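Local atomic coordinates of cysteine hydrolase (Staphylococcus aureus, PDB entry 6KUA), a protein that hydrolyses nicotinamide to nicotinic acid and ammonia as a nicotinamidase of the isochorismatase-like cysteine hydrolase family. Residues D41-Y44 with Y45-H48; P114-S117 with L118-R122. All blocks are in the same frame, centred on the assembly; numbering follows the deposited sequence.

Contact 1 of 2, residues D41-Y44 with Y45-H48; sequences DFNY and YQDH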
ATOM      1  N   ASP A  41     -24.500 -19.589   3.460  1.00 31.83           N
ATOM      2  CA  ASP A  41     -23.662 -20.507   2.693  1.00 32.48           C
ATOM      3  C   ASP A  41     -22.243 -20.552   3.249  1.00 28.74           C
ATOM      4  O   ASP A  41     -21.720 -21.620   3.580  1.00 28.61           O
ATOM      5  CB  ASP A  41     -23.643 -20.091   1.221  1.00 35.05           C
ATOM      6  CG  ASP A  41     -23.006 -21.145   0.327  1.00 37.36           C
ATOM      7  OD1 ASP A  41     -23.718 -22.078  -0.090  1.00 47.40           O
ATOM      8  OD2 ASP A  41     -21.794 -21.044   0.028  1.00 42.77           O
ATOM      9  N   PHE A  42     -21.597 -19.390   3.343  1.00 28.99           N
ATOM     10  CA  PHE A  42     -20.242 -19.330   3.883  1.00 27.41           C
ATOM     11  C   PHE A  42     -20.188 -19.849   5.313  1.00 26.80           C
ATOM     12  O   PHE A  42     -19.264 -20.580   5.676  1.00 27.48           O
ATOM     13  CB  PHE A  42     -19.716 -17.892   3.812  1.00 24.60           C
ATOM     14  CG  PHE A  42     -19.181 -17.516   2.452  1.00 23.97           C
ATOM     15  CD1 PHE A  42     -20.052 -17.310   1.380  1.00 22.99           C
ATOM     16  CD2 PHE A  42     -17.812 -17.401   2.234  1.00 21.99           C
ATOM     17  CE1 PHE A  42     -19.566 -16.977   0.124  1.00 24.58           C
ATOM     18  CE2 PHE A  42     -17.318 -17.064   0.972  1.00 24.49           C
ATOM     19  CZ  PHE A  42     -18.200 -16.854  -0.080  1.00 22.94           C
ATOM     20  N   ASN A  43     -21.162 -19.463   6.145  1.00 28.02           N
ATOM     21  CA  ASN A  43     -21.160 -19.880   7.542  1.00 27.44           C
ATOM     22  C   ASN A  43     -21.257 -21.394   7.662  1.00 34.07           C
ATOM     23  O   ASN A  43     -20.548 -22.007   8.470  1.00 30.26           O
ATOM     24  CB  ASN A  43     -22.313 -19.202   8.283  1.00 31.16           C
ATOM     25  CG  ASN A  43     -22.227 -19.378   9.779  1.00 38.85           C
ATOM     26  OD1 ASN A  43     -21.352 -18.807  10.438  1.00 34.48           O
ATOM     27  ND2 ASN A  43     -23.152 -20.157  10.331  1.00 39.78           N
ATOM     28  N   TYR A  44     -22.100 -22.014   6.829  1.00 31.76           N
ATOM     29  CA  TYR A  44     -22.212 -23.470   6.798  1.00 29.72           C
ATOM     30  C   TYR A  44     -20.846 -24.138   6.762  1.00 35.57           C
ATOM     31  O   TYR A  44     -20.580 -25.077   7.522  1.00 34.21           O
ATOM     32  CB  TYR A  44     -23.045 -23.903   5.590  1.00 25.10           C
ATOM     33  CG  TYR A  44     -23.176 -25.399   5.462  1.00 26.68           C
ATOM     34  CD1 TYR A  44     -24.131 -26.103   6.196  1.00 28.74           C
ATOM     35  CD2 TYR A  44     -22.351 -26.116   4.613  1.00 31.47           C
ATOM     36  CE1 TYR A  44     -24.253 -27.480   6.088  1.00 28.67           C
ATOM     37  CE2 TYR A  44     -22.473 -27.496   4.487  1.00 33.35           C
ATOM     38  CZ  TYR A  44     -23.429 -28.171   5.231  1.00 31.92           C
ATOM     39  OH  TYR A  44     -23.534 -29.540   5.115  1.00 31.76           O
ATOM     40  N   TYR A  45     -19.963 -23.666   5.885  1.00 31.76           N
ATOM     41  CA  TYR A  45     -18.632 -24.248   5.749  1.00 33.08           C
ATOM     42  C   TYR A  45     -17.627 -23.619   6.692  1.00 28.61           C
ATOM     43  O   TYR A  45     -16.440 -23.951   6.616  1.00 29.03           O
ATOM     44  CB  TYR A  45     -18.125 -24.100   4.310  1.00 28.89           C
ATOM     45  CG  TYR A  45     -18.914 -24.901   3.312  1.00 33.44           C
ATOM     46  CD1 TYR A  45     -18.629 -26.244   3.093  1.00 32.70           C
ATOM     47  CD2 TYR A  45     -19.943 -24.322   2.581  1.00 34.07           C
ATOM     48  CE1 TYR A  45     -19.349 -26.979   2.187  1.00 35.93           C
ATOM     49  CE2 TYR A  45     -20.672 -25.065   1.657  1.00 29.50           C
ATOM     50  CZ  TYR A  45     -20.368 -26.386   1.472  1.00 33.27           C
ATOM     51  OH  TYR A  45     -21.074 -27.133   0.557  1.00 41.99           O
ATOM     52  N   GLN A  46     -18.080 -22.720   7.564  1.00 31.05           N
ATOM     53  CA  GLN A  46     -17.215 -21.918   8.423  1.00 34.68           C
ATOM     54  C   GLN A  46     -16.187 -21.137   7.607  1.00 32.22           C
ATOM     55  O   GLN A  46     -15.070 -20.903   8.061  1.00 30.56           O
ATOM     56  CB  GLN A  46     -16.531 -22.779   9.492  1.00 36.49           C
ATOM     57  CG  GLN A  46     -17.502 -23.392  10.503  1.00 42.91           C
ATOM     58  CD  GLN A  46     -18.192 -22.349  11.384  1.00 50.13           C
ATOM     59  OE1 GLN A  46     -19.392 -22.088  11.235  1.00 50.10           O
ATOM     60  NE2 GLN A  46     -17.436 -21.754  12.313  1.00 48.03           N
ATOM     61  N   ASP A  47     -16.556 -20.750   6.385  1.00 31.30           N
ATOM     62  CA  ASP A  47     -15.774 -19.788   5.626  1.00 26.98           C
ATOM     63  C   ASP A  47     -15.894 -18.401   6.253  1.00 23.80           C
ATOM     64  O   ASP A  47     -16.802 -18.112   7.034  1.00 25.42           O
ATOM     65  CB  ASP A  47     -16.236 -19.746   4.174  1.00 27.24           C
ATOM     66  CG  ASP A  47     -15.827 -20.993   3.392  1.00 35.37           C
ATOM     67  OD1 ASP A  47     -14.768 -21.579   3.700  1.00 34.83           O
ATOM     68  OD2 ASP A  47     -16.568 -21.386   2.461  1.00 38.84           O
ATOM     69  N   HIS A  48     -14.959 -17.529   5.906  1.00 25.26           N
ATOM     70  CA  HIS A  48     -14.858 -16.254   6.586  1.00 22.18           C
ATOM     71  C   HIS A  48     -15.748 -15.213   5.927  1.00 22.25           C
ATOM     72  O   HIS A  48     -15.860 -15.159   4.702  1.00 22.85           O
ATOM     73  CB  HIS A  48     -13.402 -15.801   6.618  1.00 20.18           C
ATOM     74  CG  HIS A  48     -12.569 -16.628   7.535  1.00 26.36           C
ATOM     75  ND1 HIS A  48     -12.497 -16.383   8.891  1.00 24.66           N
ATOM     76  CD2 HIS A  48     -11.832 -17.747   7.309  1.00 22.59           C
ATOM     77  CE1 HIS A  48     -11.722 -17.294   9.455  1.00 27.61           C
ATOM     78  NE2 HIS A  48     -11.310 -18.134   8.518  1.00 22.41           N
TER
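The ring of Tyr45 receives on one face the edge of its neighbour Tyr44, whose CD2 stands 3.5 Å above the plane of the Tyr45 ring, over its centre. The pair is T-shaped: planes 82° apart, centroids separated by 4.8 Å. A chi1 of 178° sends the Tyr44 ring alongside its own carbonyl carbon, where its CD2 edge meets the Tyr45 face. At the edge of the Tyr45 ring, Tyr45 CD2 lies 3.4 Å from Asp41 O. The Phe42 ring, suited to a buried place, is met obliquely by Asp47, with Phe42 CD2 3.4 Å from Asp47 CB; it also forms a cation-pi contact with Arg4. Asp41 and Asp47 suit their places as acids, since both are salt-bridged to that arginine.

Backbone bonds close the turn. Phe42 O accepts from Asp47 N at 2.8 Å and weakly from Tyr45 N, while Gln46 N donates to Asn43 O at 2.7 Å. Asn43 OD1 is bonded outside the turn, to Gln96. Gln46 has left helical geometry with a positive phi of 56°, reversing the chain just past the helix. Such a C-terminal cap is a Schellman motif, here leading from helix 32-44 into strand 48-54 of the parallel sheet.

Contact 2 of 2, residues P114-S117 with L118-R122; sequences PLDS and LLRER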
ATOM      1  N   PRO A 114      -6.889  -3.529   7.626  1.00 20.52           N
ATOM      2  CA  PRO A 114      -6.086  -4.756   7.615  1.00 21.17           C
ATOM      3  C   PRO A 114      -6.712  -5.890   6.800  1.00 20.83           C
ATOM      4  O   PRO A 114      -6.347  -7.056   6.987  1.00 23.93           O
ATOM      5  CB  PRO A 114      -6.014  -5.124   9.097  1.00 23.71           C
ATOM      6  CG  PRO A 114      -7.327  -4.630   9.649  1.00 24.97           C
ATOM      7  CD  PRO A 114      -7.667  -3.385   8.874  1.00 20.93           C
ATOM      8  N   LEU A 115      -7.649  -5.573   5.903  1.00 19.42           N
ATOM      9  CA  LEU A 115      -8.408  -6.625   5.224  1.00 19.40           C
ATOM     10  C   LEU A 115      -7.491  -7.584   4.472  1.00 18.67           C
ATOM     11  O   LEU A 115      -7.601  -8.804   4.618  1.00 18.92           O
ATOM     12  CB  LEU A 115      -9.436  -6.011   4.277  1.00 21.31           C
ATOM     13  CG  LEU A 115     -10.259  -7.042   3.491  1.00 19.41           C
ATOM     14  CD1 LEU A 115     -11.070  -7.932   4.450  1.00 17.50           C
ATOM     15  CD2 LEU A 115     -11.174  -6.328   2.482  1.00 20.38           C
ATOM     16  N   ASP A 116      -6.573  -7.056   3.664  1.00 19.23           N
ATOM     17  CA  ASP A 116      -5.702  -7.929   2.878  1.00 19.64           C
ATOM     18  C   ASP A 116      -4.899  -8.852   3.788  1.00 23.97           C
ATOM     19  O   ASP A 116      -4.813 -10.068   3.546  1.00 21.31           O
ATOM     20  CB  ASP A 116      -4.785  -7.081   1.990  1.00 22.98           C
ATOM     21  CG  ASP A 116      -3.794  -7.910   1.179  1.00 25.90           C
ATOM     22  OD1 ASP A 116      -4.174  -8.993   0.670  1.00 23.34           O
ATOM     23  OD2 ASP A 116      -2.626  -7.458   1.028  1.00 26.68           O
ATOM     24  N   SER A 117      -4.320  -8.298   4.858  1.00 20.39           N
ATOM     25  CA  SER A 117      -3.512  -9.131   5.744  1.00 26.33           C
ATOM     26  C   SER A 117      -4.362 -10.174   6.466  1.00 23.50           C
ATOM     27  O   SER A 117      -3.896 -11.297   6.690  1.00 26.01           O
ATOM     28  CB  SER A 117      -2.763  -8.264   6.754  1.00 23.05           C
ATOM     29  OG  SER A 117      -3.649  -7.889   7.784  1.00 30.96           O
ATOM     30  N   LEU A 118      -5.604  -9.825   6.819  1.00 18.96           N
ATOM     31  CA  LEU A 118      -6.509 -10.792   7.430  1.00 21.48           C
ATOM     32  C   LEU A 118      -6.831 -11.940   6.482  1.00 23.47           C
ATOM     33  O   LEU A 118      -6.870 -13.102   6.900  1.00 21.10           O
ATOM     34  CB  LEU A 118      -7.797 -10.104   7.859  1.00 21.43           C
ATOM     35  CG  LEU A 118      -7.683  -9.214   9.102  1.00 23.71           C
ATOM     36  CD1 LEU A 118      -8.944  -8.352   9.245  1.00 16.72           C
ATOM     37  CD2 LEU A 118      -7.454 -10.056  10.361  1.00 27.62           C
ATOM     38  N   LEU A 119      -7.106 -11.629   5.211  1.00 21.50           N
ATOM     39  CA  LEU A 119      -7.359 -12.666   4.216  1.00 21.42           C
ATOM     40  C   LEU A 119      -6.136 -13.557   4.011  1.00 21.78           C
ATOM     41  O   LEU A 119      -6.258 -14.789   3.937  1.00 18.52           O
ATOM     42  CB  LEU A 119      -7.770 -12.020   2.894  1.00 18.15           C
ATOM     43  CG  LEU A 119      -9.035 -11.166   2.895  1.00 19.35           C
ATOM     44  CD1 LEU A 119      -9.121 -10.279   1.626  1.00 15.17           C
ATOM     45  CD2 LEU A 119     -10.254 -12.060   3.023  1.00 19.33           C
ATOM     46  N   ARG A 120      -4.947 -12.949   3.908  1.00 21.11           N
ATOM     47  CA  ARG A 120      -3.722 -13.720   3.687  1.00 23.40           C
ATOM     48  C   ARG A 120      -3.414 -14.643   4.866  1.00 24.86           C
ATOM     49  O   ARG A 120      -2.992 -15.786   4.658  1.00 26.61           O
ATOM     50  CB  ARG A 120      -2.544 -12.791   3.442  1.00 21.68           C
ATOM     51  CG  ARG A 120      -2.572 -12.042   2.113  1.00 28.22           C
ATOM     52  CD  ARG A 120      -1.267 -11.245   1.916  1.00 27.69           C
ATOM     53  NE  ARG A 120      -1.392 -10.247   0.851  1.00 31.28           N
ATOM     54  CZ  ARG A 120      -0.375  -9.786   0.129  1.00 29.06           C
ATOM     55  NH1 ARG A 120       0.856 -10.230   0.345  1.00 29.37           N
ATOM     56  NH2 ARG A 120      -0.595  -8.898  -0.829  1.00 26.85           N
ATOM     57  N   GLU A 121      -3.595 -14.154   6.110  1.00 24.01           N
ATOM     58  CA  GLU A 121      -3.420 -14.977   7.314  1.00 22.77           C
ATOM     59  C   GLU A 121      -4.191 -16.290   7.206  1.00 25.35           C
ATOM     60  O   GLU A 121      -3.760 -17.320   7.727  1.00 26.17           O
ATOM     61  CB  GLU A 121      -3.933 -14.235   8.563  1.00 27.83           C
ATOM     62  CG  GLU A 121      -2.981 -13.299   9.290  1.00 34.89           C
ATOM     63  CD  GLU A 121      -3.706 -12.385  10.299  1.00 37.16           C
ATOM     64  OE1 GLU A 121      -4.662 -12.837  10.965  1.00 36.66           O
ATOM     65  OE2 GLU A 121      -3.334 -11.195  10.414  1.00 44.12           O
ATOM     66  N   ARG A 122      -5.365 -16.251   6.584  1.00 23.14           N
ATOM     67  CA  ARG A 122      -6.307 -17.358   6.574  1.00 24.07           C
ATOM     68  C   ARG A 122      -6.283 -18.149   5.277  1.00 23.48           C
ATOM     69  O   ARG A 122      -7.205 -18.924   5.024  1.00 22.95           O
ATOM     70  CB  ARG A 122      -7.712 -16.822   6.837  1.00 20.10           C
ATOM     71  CG  ARG A 122      -7.864 -16.321   8.243  1.00 20.67           C
ATOM     72  CD  ARG A 122      -9.008 -15.314   8.380  1.00 22.85           C
ATOM     73  NE  ARG A 122      -9.168 -14.929   9.775  1.00 21.64           N
ATOM     74  CZ  ARG A 122      -8.335 -14.115  10.419  1.00 28.91           C
ATOM     75  NH1 ARG A 122      -7.297 -13.587   9.777  1.00 23.76           N
ATOM     76  NH2 ARG A 122      -8.537 -13.824  11.699  1.00 28.21           N
TER
HETATM   77  O   HOH W   1      -3.211  -8.065  10.238  1.00 33.66           O
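Pro114 occupies the N-cap position of helix 115-121, where the missing N-H matters little, because no helical bond calls on it, while its carbonyl starts the i to i+4 series. Pro114 O accepts Leu118 N at 2.9 Å, and the ring lies alongside the Leu118 side chain, Pro114 CG to Leu118 CD1 4.1 Å.

Leu115, one turn before Leu119, crosses it obliquely, with Leu115 CG 3.9 Å from Leu119 CD1. Both leucines are buried and rest on Phe50 of strand 48-54, as befits the apolar side of the helix.

With chi1 at 177°, the carboxylate of Asp116 swings to the side of its carbonyl carbon, toward Arg120. Arg120 NE donates to Asp116 OD1 over 3.1 Å in an almost straight bond of 167°; the acceptor lies in the guanidinium plane and is met on its syn side, though tilted 31° out of the carboxylate plane, with Asp116 OD2 equally close to NE. The extended arginine chain from CG to NE suits this span. Tyr150 also bonds Asp116 OD1, and Arg120 NH2 goes on to Asp116 of the third subunit, so the ion pair joins an interface network.

Ser117 is small enough for a buried place, with Phe111 of the second subunit packing on it. A water at a short 2.5 Å from Ser117 OG donates to Glu121 OE2, which is also salt-bridged to Arg106 of that subunit. Ser117 O accepts Glu121 N at 2.9 Å.

At the end of the segment, Arg122 NH1 donates to Leu118 O and forms a salt bridge with Glu121 OE1. The whole is a short amphipathic helix with i to i+4 bonding, packed on the parallel sheet of an isochorismatase-like alpha/beta fold and facing other subunits of the tetramer.

From the N terminus, the chain lays down strand 4-9, reaches helix 32-44 and turns at contact 1 into strand 48-54. Contact 2 comes later, on helix 115-121, after strand 99-104 and before strand 126-132. The two are in series, neither nesting nor crossing, and each is local, closing only a turn of its own. Their centres lie about 17 Å apart, yet they touch where His48 CE1 of contact 1 packs 3.5 Å from Arg122 NE of contact 2. Contact 1 anchors a helix end beside strand 4-9 through Arg4; contact 2 sets its helix against strands 48-54 and 99-104, and also reaches two other subunits, whereas none touches contact 1.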